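Local coordinates for protein alpha-1,2-Mannosidase (Trichoderma reesei, PDB 1HCU) that probably trims alpha-1,2-linked mannose residues from high-mannose N-glycans, as a calcium-dependent glycosidase of glycosyl hydrolase family 47, at residues Y399-V404 with S408-L413; A17-A22 with K459-I464. One frame throughout, in Å; residues are numbered along the deposited sequence.

Interaction 1: Y399-V404 with S408-L413; sequences YYAYRV and SKWQDL
Tyr402 and Gln411 stack flat on each other across two helices that run nearly antiparallel. Tyr402 buries the largest area of any residue in the contact. Its CG stands anti to the backbone N (chi1 175°), which swings the ring across to the segment 408-413. Gln411 CG sits over one face of that ring, offset toward CD2 and CE2, in a CH-pi contact 3.6 Å from the Tyr402 ring centroid. Beyond CG the chain is extended, which carries the amide over CE2 and CZ toward the hydroxyl. The ring and amide planes are 7° apart, and Tyr402 CE2 comes to 3.5 Å from Gln411 CD. Gln411 NE2 gives a hydrogen bond to the backbone O of Ile464 and a weak one to Ser10 O. The first of these should help hold the amide flat on the ring.

Trp410 is the second large member of the contact. Its CB meets Tyr402 CB at 3.6 Å, at the edge of the tyrosine ring. Ala401 CB points toward the opposite helix and sits over one face of the indole, 3.5 Å from the centroid of the six-membered ring in a second CH-pi contact. The same methyl is 3.5 Å from Trp410 CD2, at the fusion of the two rings. Ile333 of helix 326-344 touches both Ala401 and Trp410. No hydrogen bond joins the two segments.

The segment axes approach to 8.3 Å, with their N-to-C directions 162° apart. Tyr402 and Trp410 have the closest CA atoms, 5.3 Å apart. A short turn connects helix 393-405 to helix 408-425, so the arrangement is an antiparallel alpha-alpha hairpin. Such helix pairs build the (alpha/alpha)7 barrel of family 47 mannosidases.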
ATOM      1  N   TYR A 399      11.335   1.851  -6.283  1.00 12.88           N
ATOM      2  CA  TYR A 399      11.801   2.988  -5.508  1.00 12.57           C
ATOM      3  C   TYR A 399      12.755   2.533  -4.399  1.00 13.99           C
ATOM      4  O   TYR A 399      13.865   3.055  -4.289  1.00 15.29           O
ATOM      5  CB  TYR A 399      10.610   3.763  -4.932  1.00 11.27           C
ATOM      6  CG  TYR A 399      10.991   4.777  -3.881  1.00 13.35           C
ATOM      7  CD1 TYR A 399      10.720   4.539  -2.534  1.00 13.34           C
ATOM      8  CD2 TYR A 399      11.657   5.956  -4.221  1.00 10.66           C
ATOM      9  CE1 TYR A 399      11.104   5.442  -1.556  1.00 12.52           C
ATOM     10  CE2 TYR A 399      12.048   6.868  -3.242  1.00 10.37           C
ATOM     11  CZ  TYR A 399      11.770   6.604  -1.914  1.00 12.11           C
ATOM     12  OH  TYR A 399      12.171   7.483  -0.929  1.00 13.76           O
ATOM     13  N   TYR A 400      12.339   1.556  -3.589  1.00 13.96           N
ATOM     14  CA  TYR A 400      13.205   1.059  -2.517  1.00 13.12           C
ATOM     15  C   TYR A 400      14.526   0.516  -3.063  1.00 15.17           C
ATOM     16  O   TYR A 400      15.590   0.748  -2.467  1.00 16.11           O
ATOM     17  CB  TYR A 400      12.525  -0.049  -1.709  1.00 11.20           C
ATOM     18  CG  TYR A 400      11.541   0.433  -0.666  1.00 10.69           C
ATOM     19  CD1 TYR A 400      10.194   0.609  -0.980  1.00  8.89           C
ATOM     20  CD2 TYR A 400      11.956   0.692   0.649  1.00 10.81           C
ATOM     21  CE1 TYR A 400       9.280   1.026  -0.018  1.00  8.81           C
ATOM     22  CE2 TYR A 400      11.048   1.114   1.623  1.00 10.82           C
ATOM     23  CZ  TYR A 400       9.708   1.274   1.278  1.00  9.79           C
ATOM     24  OH  TYR A 400       8.791   1.650   2.227  1.00 11.11           O
ATOM     25  N   ALA A 401      14.455  -0.211  -4.183  1.00 14.02           N
ATOM     26  CA  ALA A 401      15.648  -0.787  -4.809  1.00 13.43           C
ATOM     27  C   ALA A 401      16.671   0.311  -5.118  1.00 13.61           C
ATOM     28  O   ALA A 401      17.873   0.148  -4.861  1.00 14.41           O
ATOM     29  CB  ALA A 401      15.269  -1.536  -6.083  1.00 12.36           C
ATOM     30  N   TYR A 402      16.189   1.435  -5.641  1.00 12.02           N
ATOM     31  CA  TYR A 402      17.060   2.560  -5.962  1.00 12.99           C
ATOM     32  C   TYR A 402      17.629   3.213  -4.693  1.00 12.56           C
ATOM     33  O   TYR A 402      18.825   3.481  -4.614  1.00 13.26           O
ATOM     34  CB  TYR A 402      16.308   3.613  -6.799  1.00 11.72           C
ATOM     35  CG  TYR A 402      17.138   4.848  -7.055  1.00 12.39           C
ATOM     36  CD1 TYR A 402      16.913   6.027  -6.347  1.00 11.64           C
ATOM     37  CD2 TYR A 402      18.231   4.803  -7.925  1.00 13.81           C
ATOM     38  CE1 TYR A 402      17.756   7.120  -6.485  1.00  8.20           C
ATOM     39  CE2 TYR A 402      19.082   5.893  -8.069  1.00 11.96           C
ATOM     40  CZ  TYR A 402      18.843   7.045  -7.342  1.00  9.82           C
ATOM     41  OH  TYR A 402      19.715   8.101  -7.439  1.00  7.85           O
ATOM     42  N   ARG A 403      16.775   3.459  -3.701  1.00 12.34           N
ATOM     43  CA  ARG A 403      17.219   4.082  -2.449  1.00 12.63           C
ATOM     44  C   ARG A 403      18.270   3.264  -1.716  1.00 11.75           C
ATOM     45  O   ARG A 403      19.079   3.823  -0.974  1.00 11.67           O
ATOM     46  CB  ARG A 403      16.034   4.320  -1.501  1.00 12.02           C
ATOM     47  CG  ARG A 403      14.971   5.285  -2.021  1.00 15.48           C
ATOM     48  CD  ARG A 403      15.552   6.654  -2.341  1.00 12.71           C
ATOM     49  NE  ARG A 403      16.403   7.120  -1.256  1.00 12.79           N
ATOM     50  CZ  ARG A 403      17.144   8.224  -1.296  1.00 13.01           C
ATOM     51  NH1 ARG A 403      17.144   8.999  -2.370  1.00 11.30           N
ATOM     52  NH2 ARG A 403      17.905   8.538  -0.262  1.00 12.69           N
ATOM     53  N   VAL A 404      18.252   1.944  -1.901  1.00 12.02           N
ATOM     54  CA  VAL A 404      19.240   1.102  -1.231  1.00 11.69           C
ATOM     55  C   VAL A 404      20.508   0.868  -2.058  1.00 13.20           C
ATOM     56  O   VAL A 404      21.559   0.604  -1.484  1.00 15.67           O
ATOM     57  CB  VAL A 404      18.648  -0.279  -0.806  1.00 11.28           C
ATOM     58  CG1 VAL A 404      18.592  -1.242  -1.986  1.00 10.93           C
ATOM     59  CG2 VAL A 404      19.478  -0.865   0.320  1.00  8.10           C
ATOM     60  N   SER A 408      21.368   4.077 -10.872  1.00 15.74           N
ATOM     61  CA  SER A 408      20.449   4.789 -11.762  1.00 15.70           C
ATOM     62  C   SER A 408      19.622   3.850 -12.622  1.00 15.59           C
ATOM     63  O   SER A 408      18.599   4.241 -13.192  1.00 15.00           O
ATOM     64  CB  SER A 408      21.216   5.769 -12.666  1.00 16.34           C
ATOM     65  OG  SER A 408      22.086   5.098 -13.562  1.00 16.83           O
ATOM     66  N   LYS A 409      20.073   2.608 -12.714  1.00 15.52           N
ATOM     67  CA  LYS A 409      19.373   1.599 -13.493  1.00 16.00           C
ATOM     68  C   LYS A 409      17.933   1.483 -12.994  1.00 14.45           C
ATOM     69  O   LYS A 409      17.004   1.306 -13.780  1.00 12.39           O
ATOM     70  CB  LYS A 409      20.076   0.252 -13.337  1.00 19.24           C
ATOM     71  CG  LYS A 409      20.113  -0.587 -14.605  1.00 26.14           C
ATOM     72  CD  LYS A 409      18.725  -0.886 -15.121  1.00 28.59           C
ATOM     73  CE  LYS A 409      18.683  -0.779 -16.641  1.00 31.12           C
ATOM     74  NZ  LYS A 409      19.127   0.570 -17.120  1.00 33.81           N
ATOM     75  N   TRP A 410      17.754   1.586 -11.681  1.00 13.93           N
ATOM     76  CA  TRP A 410      16.427   1.460 -11.093  1.00 14.23           C
ATOM     77  C   TRP A 410      15.532   2.614 -11.487  1.00 14.25           C
ATOM     78  O   TRP A 410      14.337   2.431 -11.720  1.00 11.83           O
ATOM     79  CB  TRP A 410      16.527   1.342  -9.566  1.00 12.59           C
ATOM     80  CG  TRP A 410      17.266   0.100  -9.151  1.00 12.54           C
ATOM     81  CD1 TRP A 410      18.558   0.022  -8.724  1.00 11.89           C
ATOM     82  CD2 TRP A 410      16.780  -1.252  -9.205  1.00 11.36           C
ATOM     83  NE1 TRP A 410      18.911  -1.287  -8.511  1.00 12.47           N
ATOM     84  CE2 TRP A 410      17.841  -2.091  -8.799  1.00  9.99           C
ATOM     85  CE3 TRP A 410      15.552  -1.834  -9.560  1.00 11.12           C
ATOM     86  CZ2 TRP A 410      17.715  -3.485  -8.736  1.00 12.44           C
ATOM     87  CZ3 TRP A 410      15.427  -3.221  -9.497  1.00 10.62           C
ATOM     88  CH2 TRP A 410      16.504  -4.029  -9.088  1.00 10.54           C
ATOM     89  N   GLN A 411      16.109   3.806 -11.569  1.00 14.74           N
ATOM     90  CA  GLN A 411      15.330   4.956 -11.981  1.00 15.00           C
ATOM     91  C   GLN A 411      14.863   4.734 -13.411  1.00 14.40           C
ATOM     92  O   GLN A 411      13.746   5.099 -13.761  1.00 15.12           O
ATOM     93  CB  GLN A 411      16.169   6.218 -11.905  1.00 14.90           C
ATOM     94  CG  GLN A 411      16.594   6.558 -10.512  1.00 17.51           C
ATOM     95  CD  GLN A 411      17.435   7.796 -10.481  1.00 17.92           C
ATOM     96  OE1 GLN A 411      18.504   7.840 -11.087  1.00 20.97           O
ATOM     97  NE2 GLN A 411      16.962   8.820  -9.783  1.00 17.82           N
ATOM     98  N   ASP A 412      15.714   4.129 -14.236  1.00 14.32           N
ATOM     99  CA  ASP A 412      15.349   3.876 -15.632  1.00 16.85           C
ATOM    100  C   ASP A 412      14.178   2.900 -15.712  1.00 15.80           C
ATOM    101  O   ASP A 412      13.263   3.084 -16.514  1.00 17.05           O
ATOM    102  CB  ASP A 412      16.547   3.328 -16.420  1.00 16.53           C
ATOM    103  CG  ASP A 412      17.670   4.347 -16.572  1.00 20.48           C
ATOM    104  OD1 ASP A 412      18.824   3.928 -16.805  1.00 23.69           O
ATOM    105  OD2 ASP A 412      17.406   5.565 -16.466  1.00 20.95           O
ATOM    106  N   LEU A 413      14.201   1.867 -14.876  1.00 14.67           N
ATOM    107  CA  LEU A 413      13.117   0.895 -14.872  1.00 14.17           C
ATOM    108  C   LEU A 413      11.818   1.573 -14.449  1.00 13.73           C
ATOM    109  O   LEU A 413      10.782   1.389 -15.085  1.00 14.05           O
ATOM    110  CB  LEU A 413      13.440  -0.266 -13.928  1.00 13.20           C
ATOM    111  CG  LEU A 413      14.690  -1.059 -14.313  1.00 15.15           C
ATOM    112  CD1 LEU A 413      14.920  -2.156 -13.290  1.00 14.91           C
ATOM    113  CD2 LEU A 413      14.532  -1.640 -15.718  1.00 13.64           C
TER

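Interaction 2: A17-A22 with K459-I464; sequences AAVKAA and KYAYLI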
ATOM      1  N   ALA A  17       9.613  16.308 -13.004  1.00 16.17           N
ATOM      2  CA  ALA A  17       8.661  17.283 -13.518  1.00 15.59           C
ATOM      3  C   ALA A  17       7.522  16.579 -14.248  1.00 16.03           C
ATOM      4  O   ALA A  17       6.361  16.976 -14.111  1.00 16.99           O
ATOM      5  CB  ALA A  17       9.367  18.274 -14.461  1.00 13.91           C
ATOM      6  N   ALA A  18       7.847  15.535 -15.015  1.00 13.60           N
ATOM      7  CA  ALA A  18       6.817  14.796 -15.744  1.00 13.73           C
ATOM      8  C   ALA A  18       5.790  14.182 -14.789  1.00 13.86           C
ATOM      9  O   ALA A  18       4.578  14.265 -15.027  1.00 14.21           O
ATOM     10  CB  ALA A  18       7.450  13.709 -16.605  1.00 13.72           C
ATOM     11  N   VAL A  19       6.269  13.579 -13.704  1.00 14.10           N
ATOM     12  CA  VAL A  19       5.376  12.963 -12.723  1.00 15.48           C
ATOM     13  C   VAL A  19       4.527  14.051 -12.062  1.00 16.34           C
ATOM     14  O   VAL A  19       3.323  13.890 -11.858  1.00 15.42           O
ATOM     15  CB  VAL A  19       6.180  12.204 -11.644  1.00 14.92           C
ATOM     16  CG1 VAL A  19       5.235  11.548 -10.643  1.00 13.17           C
ATOM     17  CG2 VAL A  19       7.058  11.160 -12.310  1.00 13.77           C
ATOM     18  N   LYS A  20       5.167  15.170 -11.745  1.00 18.42           N
ATOM     19  CA  LYS A  20       4.469  16.285 -11.131  1.00 18.21           C
ATOM     20  C   LYS A  20       3.382  16.776 -12.096  1.00 17.53           C
ATOM     21  O   LYS A  20       2.278  17.124 -11.676  1.00 18.30           O
ATOM     22  CB  LYS A  20       5.467  17.394 -10.801  1.00 16.86           C
ATOM     23  CG  LYS A  20       4.870  18.533 -10.015  1.00 22.22           C
ATOM     24  CD  LYS A  20       5.931  19.519  -9.556  1.00 21.32           C
ATOM     25  CE  LYS A  20       5.270  20.660  -8.805  1.00 22.63           C
ATOM     26  NZ  LYS A  20       6.243  21.640  -8.274  1.00 24.83           N
ATOM     27  N   ALA A  21       3.687  16.768 -13.392  1.00 16.77           N
ATOM     28  CA  ALA A  21       2.729  17.192 -14.411  1.00 15.79           C
ATOM     29  C   ALA A  21       1.533  16.231 -14.487  1.00 14.67           C
ATOM     30  O   ALA A  21       0.394  16.669 -14.679  1.00 17.28           O
ATOM     31  CB  ALA A  21       3.425  17.290 -15.780  1.00 17.40           C
ATOM     32  N   ALA A  22       1.787  14.930 -14.347  1.00 11.26           N
ATOM     33  CA  ALA A  22       0.708  13.937 -14.371  1.00 10.41           C
ATOM     34  C   ALA A  22      -0.192  14.115 -13.151  1.00 11.51           C
ATOM     35  O   ALA A  22      -1.413  13.923 -13.225  1.00 11.66           O
ATOM     36  CB  ALA A  22       1.277  12.520 -14.392  1.00  8.02           C
ATOM     37  N   LYS A 459       3.357   9.330  -6.016  1.00 11.78           N
ATOM     38  CA  LYS A 459       4.261   9.667  -4.924  1.00 12.17           C
ATOM     39  C   LYS A 459       5.599   8.925  -5.083  1.00 11.18           C
ATOM     40  O   LYS A 459       6.656   9.541  -5.085  1.00  9.04           O
ATOM     41  CB  LYS A 459       3.600   9.299  -3.585  1.00 13.62           C
ATOM     42  CG  LYS A 459       4.510   9.408  -2.367  1.00 13.59           C
ATOM     43  CD  LYS A 459       4.308  10.689  -1.614  1.00 16.43           C
ATOM     44  CE  LYS A 459       3.485  10.504  -0.338  1.00 13.77           C
ATOM     45  NZ  LYS A 459       2.055  10.135  -0.554  1.00 12.77           N
ATOM     46  N   TYR A 460       5.557   7.603  -5.220  1.00 10.89           N
ATOM     47  CA  TYR A 460       6.799   6.848  -5.371  1.00 10.14           C
ATOM     48  C   TYR A 460       7.518   7.206  -6.672  1.00 12.46           C
ATOM     49  O   TYR A 460       8.744   7.327  -6.686  1.00 12.16           O
ATOM     50  CB  TYR A 460       6.537   5.337  -5.304  1.00  9.13           C
ATOM     51  CG  TYR A 460       6.140   4.844  -3.919  1.00 12.01           C
ATOM     52  CD1 TYR A 460       6.990   5.012  -2.820  1.00 10.84           C
ATOM     53  CD2 TYR A 460       4.903   4.236  -3.705  1.00 10.27           C
ATOM     54  CE1 TYR A 460       6.606   4.589  -1.541  1.00 13.57           C
ATOM     55  CE2 TYR A 460       4.514   3.809  -2.438  1.00 12.79           C
ATOM     56  CZ  TYR A 460       5.364   3.989  -1.359  1.00 14.33           C
ATOM     57  OH  TYR A 460       4.964   3.585  -0.101  1.00 15.16           O
ATOM     58  N   ALA A 461       6.758   7.383  -7.755  1.00 11.72           N
ATOM     59  CA  ALA A 461       7.340   7.730  -9.045  1.00 13.02           C
ATOM     60  C   ALA A 461       8.113   9.050  -8.948  1.00 13.04           C
ATOM     61  O   ALA A 461       9.222   9.182  -9.470  1.00 12.84           O
ATOM     62  CB  ALA A 461       6.247   7.838 -10.106  1.00 12.91           C
ATOM     63  N   TYR A 462       7.525  10.016  -8.256  1.00 11.93           N
ATOM     64  CA  TYR A 462       8.146  11.314  -8.076  1.00 11.70           C
ATOM     65  C   TYR A 462       9.405  11.258  -7.203  1.00 13.47           C
ATOM     66  O   TYR A 462      10.459  11.772  -7.583  1.00 14.06           O
ATOM     67  CB  TYR A 462       7.148  12.268  -7.441  1.00 11.12           C
ATOM     68  CG  TYR A 462       7.733  13.615  -7.142  1.00 13.16           C
ATOM     69  CD1 TYR A 462       8.021  14.506  -8.170  1.00 14.44           C
ATOM     70  CD2 TYR A 462       8.024  13.995  -5.836  1.00 13.57           C
ATOM     71  CE1 TYR A 462       8.584  15.738  -7.912  1.00 14.67           C
ATOM     72  CE2 TYR A 462       8.592  15.231  -5.565  1.00 15.24           C
ATOM     73  CZ  TYR A 462       8.866  16.095  -6.612  1.00 15.11           C
ATOM     74  OH  TYR A 462       9.415  17.324  -6.365  1.00 20.45           O
ATOM     75  N   LEU A 463       9.285  10.633  -6.035  1.00 12.70           N
ATOM     76  CA  LEU A 463      10.390  10.539  -5.090  1.00 12.46           C
ATOM     77  C   LEU A 463      11.630   9.850  -5.635  1.00 12.22           C
ATOM     78  O   LEU A 463      12.749  10.151  -5.213  1.00 11.40           O
ATOM     79  CB  LEU A 463       9.929   9.830  -3.805  1.00 13.33           C
ATOM     80  CG  LEU A 463       8.891  10.610  -2.983  1.00 13.78           C
ATOM     81  CD1 LEU A 463       8.419   9.771  -1.787  1.00  9.87           C
ATOM     82  CD2 LEU A 463       9.512  11.925  -2.515  1.00 10.57           C
ATOM     83  N   ILE A 464      11.450   8.931  -6.573  1.00 11.97           N
ATOM     84  CA  ILE A 464      12.605   8.247  -7.121  1.00 13.60           C
ATOM     85  C   ILE A 464      13.427   9.168  -8.051  1.00 15.41           C
ATOM     86  O   ILE A 464      14.613   8.919  -8.281  1.00 15.37           O
ATOM     87  CB  ILE A 464      12.176   6.935  -7.833  1.00 13.17           C
ATOM     88  CG1 ILE A 464      13.393   6.020  -7.984  1.00 15.19           C
ATOM     89  CG2 ILE A 464      11.519   7.238  -9.163  1.00 15.38           C
ATOM     90  CD1 ILE A 464      13.053   4.617  -8.451  1.00 15.56           C
TER
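Val19 points its branched side chain at the backbone and CB atoms of Ala461 and Tyr462. Its CG1 is anti to the backbone N (chi1 -179°) and does most of the touching. That methyl lies 3.6 Å from Tyr462 N and 3.8 Å from Tyr462 CB. It also meets Ala461 CB at 3.9 Å. The second methyl, CG2, is slightly farther, 4.1 Å from Ala461 CB. The alanine methyl thus faces both branches of the valine. Tyr462 meets the valine with the root of its side chain, not with its ring. Its CG is anti to the backbone N, and the Tyr462 side chain also touches Met68.

The contact joins the first and last helices of the chain, 13-33 and 451-465. It brings the two ends of the helical (alpha/alpha)7 barrel of family 47 together. Cutting Val19 back to an alanine removes both methyls, which would probably open a gap beside Ala461 and take away the apolar contact at Tyr462 CB. Leu418 of helix 408-425 touches both Val19 and Ala461, so a third helix packs against this pair. Leu458 and Phe465 also touch Val19. No hydrogen bond crosses between the segments. Lys20, next along the helix, is partly covered by the other segment without a close contact, and its NZ bonds to the backbone O of Met68.

Both contacts are largely buried, away from the annotated sites and on the same side of the chain's centre, with their own centres 14 Å apart. Interaction 1 joins helices that are neighbours in sequence. Interaction 2 joins helices from opposite ends of the chain, and interaction 1 is nested in the stretch of chain that it closes. Neither has a hydrogen bond across its segments. Interaction 1 relies on flat groups with a methyl or an amide over them; interaction 2 is a smaller contact of valine methyls with an alanine methyl, a tyrosine CB and the backbone beside them. Helix 451-465 ties them together: the Gln411 amide reaches the end of segment 459-464, and the ring of Tyr399 packs on Tyr460 and Leu463.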